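Local coordinates for protein pyrethroid hydrolase (Sphingobium faniae, PDB 5Y5R) that hydrolyses the carboxylic ester bond of pyrethroid insecticides such as cypermethrin and permethrin, as an esterase of the alpha/beta hydrolase superfamily, at residues A[5-10]-A[70-75]; A[27-32]-A[244-249]; A[97-102]-A[193-198]. All coordinates share one frame; numbering follows the deposited sequence.

Contact 1: A[5-10]-A[70-75]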
loop_
_atom_site.group_PDB
_atom_site.type_symbol
_atom_site.label_atom_id
_atom_site.label_comp_id
_atom_site.label_asym_id
_atom_site.label_seq_id
_atom_site.Cartn_x
_atom_site.Cartn_y
_atom_site.Cartn_z
ATOM N N ASP A 5 6.772 -1.657 16.527
ATOM C CA ASP A 5 7.229 -1.313 15.198
ATOM C C ASP A 5 6.029 -1.014 14.320
ATOM O O ASP A 5 4.988 -1.668 14.438
ATOM C CB ASP A 5 8.013 -2.455 14.610
ATOM C CG ASP A 5 9.296 -2.728 15.368
ATOM O OD1 ASP A 5 9.212 -3.188 16.542
ATOM O OD2 ASP A 5 10.376 -2.502 14.779
ATOM N N ILE A 6 6.184 -0.032 13.438
ATOM C CA ILE A 6 5.220 0.255 12.381
ATOM C C ILE A 6 5.974 0.151 11.067
ATOM O O ILE A 6 7.042 0.761 10.914
ATOM C CB ILE A 6 4.576 1.649 12.536
ATOM C CG1 ILE A 6 3.750 1.738 13.811
ATOM C CG2 ILE A 6 3.674 1.993 11.360
ATOM C CD1 ILE A 6 3.152 3.118 14.030
ATOM N N ILE A 7 5.418 -0.607 10.119
ATOM C CA ILE A 7 6.066 -0.842 8.829
ATOM C C ILE A 7 5.159 -0.252 7.748
ATOM O O ILE A 7 3.989 -0.641 7.647
ATOM C CB ILE A 7 6.336 -2.337 8.595
ATOM C CG1 ILE A 7 7.194 -2.928 9.727
ATOM C CG2 ILE A 7 6.946 -2.584 7.177
ATOM C CD1 ILE A 7 7.325 -4.426 9.707
ATOM N N LEU A 8 5.664 0.760 7.032
ATOM C CA LEU A 8 4.940 1.441 5.954
ATOM C C LEU A 8 5.437 0.896 4.625
ATOM O O LEU A 8 6.637 1.021 4.312
ATOM C CB LEU A 8 5.154 2.956 5.964
ATOM C CG LEU A 8 5.148 3.652 7.333
ATOM C CD1 LEU A 8 5.459 5.114 7.221
ATOM C CD2 LEU A 8 3.805 3.362 8.029
ATOM N N ILE A 9 4.525 0.334 3.834
ATOM C CA ILE A 9 4.875 -0.331 2.583
ATOM C C ILE A 9 4.313 0.451 1.399
ATOM O O ILE A 9 3.102 0.670 1.310
ATOM C CB ILE A 9 4.398 -1.787 2.591
ATOM C CG1 ILE A 9 5.146 -2.549 3.689
ATOM C CG2 ILE A 9 4.601 -2.397 1.206
ATOM C CD1 ILE A 9 4.562 -3.878 4.082
ATOM N N HIS A 10 5.195 0.837 0.476
ATOM C CA HIS A 10 4.867 1.622 -0.704
ATOM C C HIS A 10 4.064 0.790 -1.705
ATOM O O HIS A 10 3.999 -0.443 -1.613
ATOM C CB HIS A 10 6.148 2.111 -1.393
ATOM C CG HIS A 10 7.000 0.996 -1.932
ATOM N ND1 HIS A 10 6.642 0.259 -3.048
ATOM C CD2 HIS A 10 8.190 0.488 -1.511
ATOM C CE1 HIS A 10 7.580 -0.647 -3.291
ATOM N NE2 HIS A 10 8.524 -0.537 -2.369
ATOM N N GLY A 70 8.460 -6.588 19.675
ATOM C CA GLY A 70 7.066 -6.919 19.926
ATOM C C GLY A 70 6.236 -7.098 18.663
ATOM O O GLY A 70 6.693 -7.715 17.699
ATOM N N GLN A 71 5.001 -6.601 18.675
ATOM C CA GLN A 71 4.082 -6.689 17.546
ATOM C C GLN A 71 4.273 -5.506 16.606
ATOM O O GLN A 71 4.754 -4.452 17.009
ATOM C CB GLN A 71 2.636 -6.698 18.029
ATOM C CG GLN A 71 2.371 -7.807 18.987
ATOM C CD GLN A 71 2.143 -9.097 18.274
ATOM O OE1 GLN A 71 1.046 -9.374 17.781
ATOM N NE2 GLN A 71 3.203 -9.891 18.167
ATOM N N SER A 72 3.832 -5.677 15.350
ATOM C CA SER A 72 3.980 -4.663 14.313
ATOM C C SER A 72 2.652 -4.241 13.691
ATOM O O SER A 72 1.745 -5.051 13.484
ATOM C CB SER A 72 4.873 -5.154 13.182
ATOM O OG SER A 72 6.201 -5.366 13.628
ATOM N N ILE A 73 2.611 -2.990 13.250
ATOM C CA ILE A 73 1.533 -2.494 12.407
ATOM C C ILE A 73 2.048 -2.488 10.970
ATOM O O ILE A 73 3.141 -1.976 10.690
ATOM C CB ILE A 73 1.083 -1.085 12.839
ATOM C CG1 ILE A 73 0.689 -1.057 14.322
ATOM C CG2 ILE A 73 -0.089 -0.635 11.991
ATOM C CD1 ILE A 73 -0.646 -1.738 14.668
ATOM N N LEU A 74 1.268 -3.062 10.062
ATOM C CA LEU A 74 1.593 -3.081 8.642
ATOM C C LEU A 74 0.663 -2.125 7.935
ATOM O O LEU A 74 -0.567 -2.213 8.101
ATOM C CB LEU A 74 1.442 -4.484 8.051
ATOM C CG LEU A 74 2.314 -5.595 8.614
ATOM C CD1 LEU A 74 2.254 -6.799 7.664
ATOM C CD2 LEU A 74 3.731 -5.044 8.818
ATOM N N LEU A 75 1.243 -1.206 7.169
ATOM C CA LEU A 75 0.490 -0.275 6.347
ATOM C C LEU A 75 0.870 -0.493 4.889
ATOM O O LEU A 75 2.063 -0.571 4.547
ATOM C CB LEU A 75 0.745 1.186 6.735
ATOM C CG LEU A 75 -0.065 2.255 5.992
ATOM C CD1 LEU A 75 -0.314 3.457 6.920
ATOM C CD2 LEU A 75 0.629 2.759 4.691
#
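Strands 5-9 and 71-75, neighbours in the parallel sheet of this alpha/beta hydrolase, illustrate how a buried ladder shares out its main-chain polar atoms. I7 spends both of its own on this partner: its N donates to O of I73 at 2.7 Å, nearly along the C=O axis, and its O accepts N of L75 at 2.8 Å. Before this pair of bonds, N of I73 reaches O of D5 at 3.0 Å; after it, N of I9 reaches O of L75 at 2.7 Å, and in both the donor lies in the carbonyl plane. The ladder slackens at its start, where D5 N to Q71 O, 3.5 Å, is a weak bond. On the strand beyond, the backbone of I6 bonds to R32 and H34, and that of L8 to H34; H34 also holds the carboxylate of D5 through its NE2. The side chains pair across the strands on both faces of the sheet. I7 and L74 run side by side, CD1 to CD2 at 3.8 Å, on the face where I7 meets helix 59-67. I6 lies alongside I73, CG1 to CB at 4.0 Å, on the face packed by helix 237-249. With the peptide groups of I6, I7 and L8 bonded to neighbouring strands, burying these branched aliphatic chains on both faces is likely to cost little.

Contact 2: A[27-32]-A[244-249]; sequences EARGYR and IADFAD
An exceptionally short ion pair, 2.4 Å between NH1 of R29 and OD1 of D246, dominates the meeting of the turn after helix 23-28 with helix 237-249, the last helix of this alpha/beta hydrolase. It belongs to a salt-bridge network in which one arginine serves two aspartates spaced three residues apart, so that both carboxylates lie on the same side of the helix. The arginine chain is bent at its second torsion (chi2 -77°) and folds over A245, whose CB sits 3.5 Å from CG of R29. The same methyl then lies against one face of the guanidinium, offset toward its rim, while the acids come in at the edge. NH1 points at D246 nearly within the guanidinium plane but meets OD1 from above the carboxylate plane. The second arm, NH2 of R29 to OD2 of D249 at 2.8 Å, is weak because its N-H is poorly aimed, with an angle of only 125°. An alanine in place of R29 would remove both salt bridges and the part of the chain beyond CB that lies over A245, and would probably leave the two carboxylates, one helical turn apart, to repel each other. D249 has a further partner in Y31, whose side chain also packs on V3 and I6 of strand 3-9, next to the outermost strand 32-34. CZ of Y31 touches CB of A248 at 3.5 Å, obliquely to the ring. At the tip the hydroxyl of Y31 donates to the anti lone pair of OD1 of D249, with OH to OD1 at 2.6 Å and ring and carboxylate only 22° from coplanar.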
loop_
_atom_site.group_PDB
_atom_site.type_symbol
_atom_site.label_atom_id
_atom_site.label_comp_id
_atom_site.label_asym_id
_atom_site.label_seq_id
_atom_site.Cartn_x
_atom_site.Cartn_y
_atom_site.Cartn_z
ATOM N N GLU A 27 7.756 8.304 14.802
ATOM C CA GLU A 27 8.859 8.121 15.747
ATOM C C GLU A 27 8.686 8.986 16.992
ATOM O O GLU A 27 9.144 8.612 18.076
ATOM C CB GLU A 27 10.194 8.395 15.057
ATOM C CG GLU A 27 10.609 7.227 14.176
ATOM C CD GLU A 27 11.855 7.460 13.342
ATOM O OE1 GLU A 27 12.240 8.637 13.115
ATOM O OE2 GLU A 27 12.439 6.434 12.899
ATOM N N ALA A 28 8.061 10.153 16.854
ATOM C CA ALA A 28 7.757 10.980 18.014
ATOM C C ALA A 28 6.683 10.345 18.897
ATOM O O ALA A 28 6.632 10.620 20.100
ATOM C CB ALA A 28 7.302 12.371 17.559
ATOM N N ARG A 29 5.827 9.488 18.331
ATOM C CA ARG A 29 4.843 8.744 19.110
ATOM C C ARG A 29 5.447 7.532 19.802
ATOM O O ARG A 29 4.710 6.709 20.377
ATOM C CB ARG A 29 3.689 8.293 18.203
ATOM C CG ARG A 29 2.725 9.371 17.799
ATOM C CD ARG A 29 1.823 9.652 18.988
ATOM N NE ARG A 29 0.495 10.099 18.586
ATOM C CZ ARG A 29 -0.615 9.389 18.765
ATOM N NH1 ARG A 29 -1.769 9.884 18.377
ATOM N NH2 ARG A 29 -0.569 8.188 19.339
ATOM N N GLY A 30 6.770 7.404 19.757
ATOM C CA GLY A 30 7.442 6.345 20.458
ATOM C C GLY A 30 7.503 5.050 19.707
ATOM O O GLY A 30 7.726 4.001 20.322
ATOM N N TYR A 31 7.400 5.086 18.380
ATOM C CA TYR A 31 7.435 3.863 17.603
ATOM C C TYR A 31 8.721 3.791 16.802
ATOM O O TYR A 31 9.270 4.803 16.357
ATOM C CB TYR A 31 6.244 3.778 16.650
ATOM C CG TYR A 31 4.939 3.559 17.344
ATOM C CD1 TYR A 31 4.606 2.301 17.794
ATOM C CD2 TYR A 31 4.042 4.596 17.556
ATOM C CE1 TYR A 31 3.412 2.066 18.430
ATOM C CE2 TYR A 31 2.831 4.375 18.208
ATOM C CZ TYR A 31 2.533 3.099 18.639
ATOM O OH TYR A 31 1.363 2.809 19.285
ATOM N N ARG A 32 9.208 2.576 16.644
ATOM C CA ARG A 32 10.231 2.321 15.658
ATOM C C ARG A 32 9.548 2.172 14.308
ATOM O O ARG A 32 8.565 1.440 14.184
ATOM C CB ARG A 32 11.029 1.075 16.022
ATOM C CG ARG A 32 12.137 0.831 15.037
ATOM C CD ARG A 32 13.349 0.307 15.708
ATOM N NE ARG A 32 13.832 -0.907 15.061
ATOM C CZ ARG A 32 14.969 -1.509 15.387
ATOM N NH1 ARG A 32 15.735 -0.997 16.334
ATOM N NH2 ARG A 32 15.339 -2.618 14.773
ATOM N N ILE A 244 -2.644 6.880 12.138
ATOM C CA ILE A 244 -1.888 5.626 12.230
ATOM C C ILE A 244 -1.489 5.333 13.675
ATOM O O ILE A 244 -1.587 4.190 14.141
ATOM C CB ILE A 244 -0.652 5.644 11.307
ATOM C CG1 ILE A 244 -1.059 5.749 9.839
ATOM C CG2 ILE A 244 0.191 4.416 11.527
ATOM C CD1 ILE A 244 0.073 6.295 8.916
ATOM N N ALA A 245 -1.004 6.349 14.390
ATOM C CA ALA A 245 -0.528 6.136 15.761
ATOM C C ALA A 245 -1.685 5.803 16.719
ATOM O O ALA A 245 -1.544 4.930 17.596
ATOM C CB ALA A 245 0.283 7.352 16.214
ATOM N N ASP A 246 -2.843 6.456 16.556
ATOM C CA ASP A 246 -4.017 6.106 17.370
ATOM C C ASP A 246 -4.425 4.651 17.162
ATOM O O ASP A 246 -4.884 3.992 18.097
ATOM C CB ASP A 246 -5.181 7.039 17.061
ATOM C CG ASP A 246 -4.860 8.466 17.399
ATOM O OD1 ASP A 246 -3.867 8.654 18.131
ATOM O OD2 ASP A 246 -5.554 9.396 16.927
ATOM N N PHE A 247 -4.321 4.147 15.921
ATOM C CA PHE A 247 -4.567 2.733 15.665
ATOM C C PHE A 247 -3.510 1.863 16.330
ATOM O O PHE A 247 -3.833 0.866 16.978
ATOM C CB PHE A 247 -4.621 2.475 14.147
ATOM C CG PHE A 247 -4.939 1.040 13.769
ATOM C CD1 PHE A 247 -6.191 0.501 14.025
ATOM C CD2 PHE A 247 -4.001 0.255 13.105
ATOM C CE1 PHE A 247 -6.488 -0.817 13.674
ATOM C CE2 PHE A 247 -4.291 -1.052 12.740
ATOM C CZ PHE A 247 -5.541 -1.591 13.030
ATOM N N ALA A 248 -2.235 2.218 16.172
ATOM C CA ALA A 248 -1.184 1.390 16.749
ATOM C C ALA A 248 -1.310 1.312 18.262
ATOM O O ALA A 248 -1.030 0.259 18.851
ATOM C CB ALA A 248 0.181 1.942 16.371
ATOM N N ASP A 249 -1.782 2.400 18.891
ATOM C CA ASP A 249 -1.901 2.462 20.355
ATOM C C ASP A 249 -2.875 1.425 20.897
ATOM O O ASP A 249 -2.736 0.981 22.046
ATOM C CB ASP A 249 -2.369 3.849 20.801
ATOM C CG ASP A 249 -1.294 4.935 20.674
ATOM O OD1 ASP A 249 -0.112 4.661 20.315
ATOM O OD2 ASP A 249 -1.683 6.105 20.905
#

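Contact 3: A[97-102]-A[193-198]; sequences GLIYLT and PRLYIE
Packing between strands 97-101 and 194-198 is uneven along an otherwise regular parallel ladder. It is tightest around two tyrosines in register. In Y196 the ring carbon CG is anti to the backbone N (chi1 -158°), which swings the ring back across the neighbouring strand: O of Y100 lies over one face, offset toward the rim, and CD2 of Y196 rests 3.6 Å from CB of Y100. That carbonyl also accepts N of I197, with N to O of Y100 at 2.9 Å, from 33° above its plane. By contrast, N of Y100 drives almost straight into O of L195 at 2.7 Å. On the opposite face I197 touches both I99 and L101, its CG2 being 3.7 Å from CD1 of L101. Toward the start of the strands the fit relaxes: I99 CG1 and L195 CD2 are 4.4 Å apart, the guanidinium of R194 turns away to the carbonyls of L190 and P220, and P193 is partly open to solvent. Even there the backbone holds, with N of L98 on O of P193 at 2.9 Å. The tyrosine hydroxyls find partners beyond the pair, Y100 at OG of S85 and Y196 at O of A103. At the far end N of T102 makes the last ladder bond, to O of I197, and OG1 of T102 is hydrogen-bonded to OD2 of D202, the probable charge-relay aspartate. Such an arrangement, parallel strands whose C-terminal ends present the catalytic residues, is that of the alpha/beta hydrolase fold.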
loop_
_atom_site.group_PDB
_atom_site.type_symbol
_atom_site.label_atom_id
_atom_site.label_comp_id
_atom_site.label_asym_id
_atom_site.label_seq_id
_atom_site.Cartn_x
_atom_site.Cartn_y
_atom_site.Cartn_z
ATOM N N GLY A 97 -1.960 -5.433 13.621
ATOM C CA GLY A 97 -2.916 -4.572 12.950
ATOM C C GLY A 97 -2.593 -4.372 11.485
ATOM O O GLY A 97 -1.427 -4.404 11.075
ATOM N N LEU A 98 -3.635 -4.144 10.691
ATOM C CA LEU A 98 -3.494 -3.916 9.252
ATOM C C LEU A 98 -4.121 -2.583 8.870
ATOM O O LEU A 98 -5.289 -2.328 9.172
ATOM C CB LEU A 98 -4.148 -5.043 8.440
ATOM C CG LEU A 98 -3.465 -6.411 8.544
ATOM C CD1 LEU A 98 -4.291 -7.475 7.838
ATOM C CD2 LEU A 98 -2.036 -6.386 7.977
ATOM N N ILE A 99 -3.362 -1.748 8.178
ATOM C CA ILE A 99 -3.851 -0.455 7.735
ATOM C C ILE A 99 -3.807 -0.409 6.215
ATOM O O ILE A 99 -2.724 -0.505 5.627
ATOM C CB ILE A 99 -3.008 0.683 8.315
ATOM C CG1 ILE A 99 -2.998 0.640 9.847
ATOM C CG2 ILE A 99 -3.543 2.019 7.837
ATOM C CD1 ILE A 99 -2.180 1.741 10.416
ATOM N N TYR A 100 -4.959 -0.189 5.586
ATOM C CA TYR A 100 -5.073 -0.086 4.130
ATOM C C TYR A 100 -5.305 1.377 3.759
ATOM O O TYR A 100 -6.416 1.897 3.920
ATOM C CB TYR A 100 -6.196 -0.985 3.600
ATOM C CG TYR A 100 -5.978 -2.455 3.824
ATOM C CD1 TYR A 100 -6.275 -3.047 5.048
ATOM C CD2 TYR A 100 -5.463 -3.251 2.831
ATOM C CE1 TYR A 100 -6.098 -4.386 5.269
ATOM C CE2 TYR A 100 -5.263 -4.588 3.042
ATOM C CZ TYR A 100 -5.568 -5.157 4.271
ATOM O OH TYR A 100 -5.397 -6.511 4.472
ATOM N N LEU A 101 -4.277 2.030 3.227
ATOM C CA LEU A 101 -4.305 3.455 2.901
ATOM C C LEU A 101 -4.599 3.622 1.413
ATOM O O LEU A 101 -3.686 3.554 0.576
ATOM C CB LEU A 101 -2.986 4.129 3.304
ATOM C CG LEU A 101 -2.803 5.594 2.899
ATOM C CD1 LEU A 101 -3.936 6.516 3.401
ATOM C CD2 LEU A 101 -1.449 6.103 3.361
ATOM N N THR A 102 -5.865 3.951 1.113
ATOM C CA THR A 102 -6.477 3.937 -0.217
ATOM C C THR A 102 -5.794 2.822 -0.993
ATOM O O THR A 102 -5.152 3.034 -2.032
ATOM C CB THR A 102 -6.449 5.343 -0.860
ATOM O OG1 THR A 102 -7.191 5.347 -2.088
ATOM C CG2 THR A 102 -5.012 5.900 -1.087
ATOM N N PRO A 193 -7.051 -6.959 13.614
ATOM C CA PRO A 193 -7.838 -5.739 13.383
ATOM C C PRO A 193 -7.408 -5.046 12.099
ATOM O O PRO A 193 -6.217 -4.939 11.789
ATOM C CB PRO A 193 -7.541 -4.877 14.610
ATOM C CG PRO A 193 -7.180 -5.860 15.686
ATOM C CD PRO A 193 -6.498 -7.021 14.977
ATOM N N ARG A 194 -8.394 -4.533 11.374
ATOM C CA ARG A 194 -8.189 -3.946 10.057
ATOM C C ARG A 194 -8.727 -2.525 10.056
ATOM O O ARG A 194 -9.765 -2.237 10.675
ATOM C CB ARG A 194 -8.902 -4.769 8.962
ATOM C CG ARG A 194 -8.400 -6.185 8.785
ATOM C CD ARG A 194 -9.295 -6.961 7.795
ATOM N NE ARG A 194 -10.660 -7.168 8.289
ATOM C CZ ARG A 194 -11.035 -8.250 8.966
ATOM N NH1 ARG A 194 -10.141 -9.199 9.212
ATOM N NH2 ARG A 194 -12.291 -8.388 9.395
ATOM N N LEU A 195 -7.970 -1.625 9.448
ATOM C CA LEU A 195 -8.389 -0.242 9.265
ATOM C C LEU A 195 -8.174 0.160 7.813
ATOM O O LEU A 195 -7.096 -0.091 7.246
ATOM C CB LEU A 195 -7.624 0.686 10.220
ATOM C CG LEU A 195 -7.636 2.184 9.953
ATOM C CD1 LEU A 195 -9.046 2.707 10.127
ATOM C CD2 LEU A 195 -6.681 2.870 10.935
ATOM N N TYR A 196 -9.201 0.767 7.213
ATOM C CA TYR A 196 -9.110 1.384 5.899
ATOM C C TYR A 196 -9.113 2.901 6.059
ATOM O O TYR A 196 -10.057 3.470 6.607
ATOM C CB TYR A 196 -10.270 0.959 4.992
ATOM C CG TYR A 196 -9.953 1.115 3.511
ATOM C CD1 TYR A 196 -10.075 2.334 2.870
ATOM C CD2 TYR A 196 -9.497 0.037 2.776
ATOM C CE1 TYR A 196 -9.768 2.462 1.510
ATOM C CE2 TYR A 196 -9.187 0.158 1.434
ATOM C CZ TYR A 196 -9.318 1.358 0.808
ATOM O OH TYR A 196 -8.984 1.433 -0.526
ATOM N N ILE A 197 -8.073 3.555 5.562
ATOM C CA ILE A 197 -8.022 5.014 5.497
ATOM C C ILE A 197 -8.333 5.396 4.065
ATOM O O ILE A 197 -7.505 5.168 3.175
ATOM C CB ILE A 197 -6.656 5.574 5.930
ATOM C CG1 ILE A 197 -6.282 5.076 7.325
ATOM C CG2 ILE A 197 -6.671 7.106 5.874
ATOM C CD1 ILE A 197 -5.033 5.725 7.893
ATOM N N GLU A 198 -9.535 5.941 3.843
ATOM C CA GLU A 198 -9.954 6.378 2.526
ATOM C C GLU A 198 -9.335 7.729 2.235
ATOM O O GLU A 198 -9.226 8.582 3.121
ATOM C CB GLU A 198 -11.485 6.547 2.418
ATOM C CG GLU A 198 -12.367 5.481 2.982
ATOM C CD GLU A 198 -13.858 5.904 2.960
ATOM O OE1 GLU A 198 -14.179 7.064 3.299
ATOM O OE2 GLU A 198 -14.706 5.082 2.600
#

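In the fold
Contacts 1 and 3 are strand pairs of one parallel sheet, separated by the pairing of strands 71-77 and 95-101, where I99 N lies 2.8 Å from L74 O, a probable hydrogen bond. Contact 2 reaches both through helix 237-249, which packs on one face of the sheet; CD1 of I244 meets CD1 of L75 at 3.5 Å, and CD2 of F247 meets CG1 of I99 at 3.4 Å. In contact 3 the side chain of T102 lies about 7 Å from the bound pyrethroid and about 5 Å from that of H230, the probable charge-relay histidine, whereas the side chain of I9 in contact 1 is about 10 Å from the ligand, and contact 2 is remote.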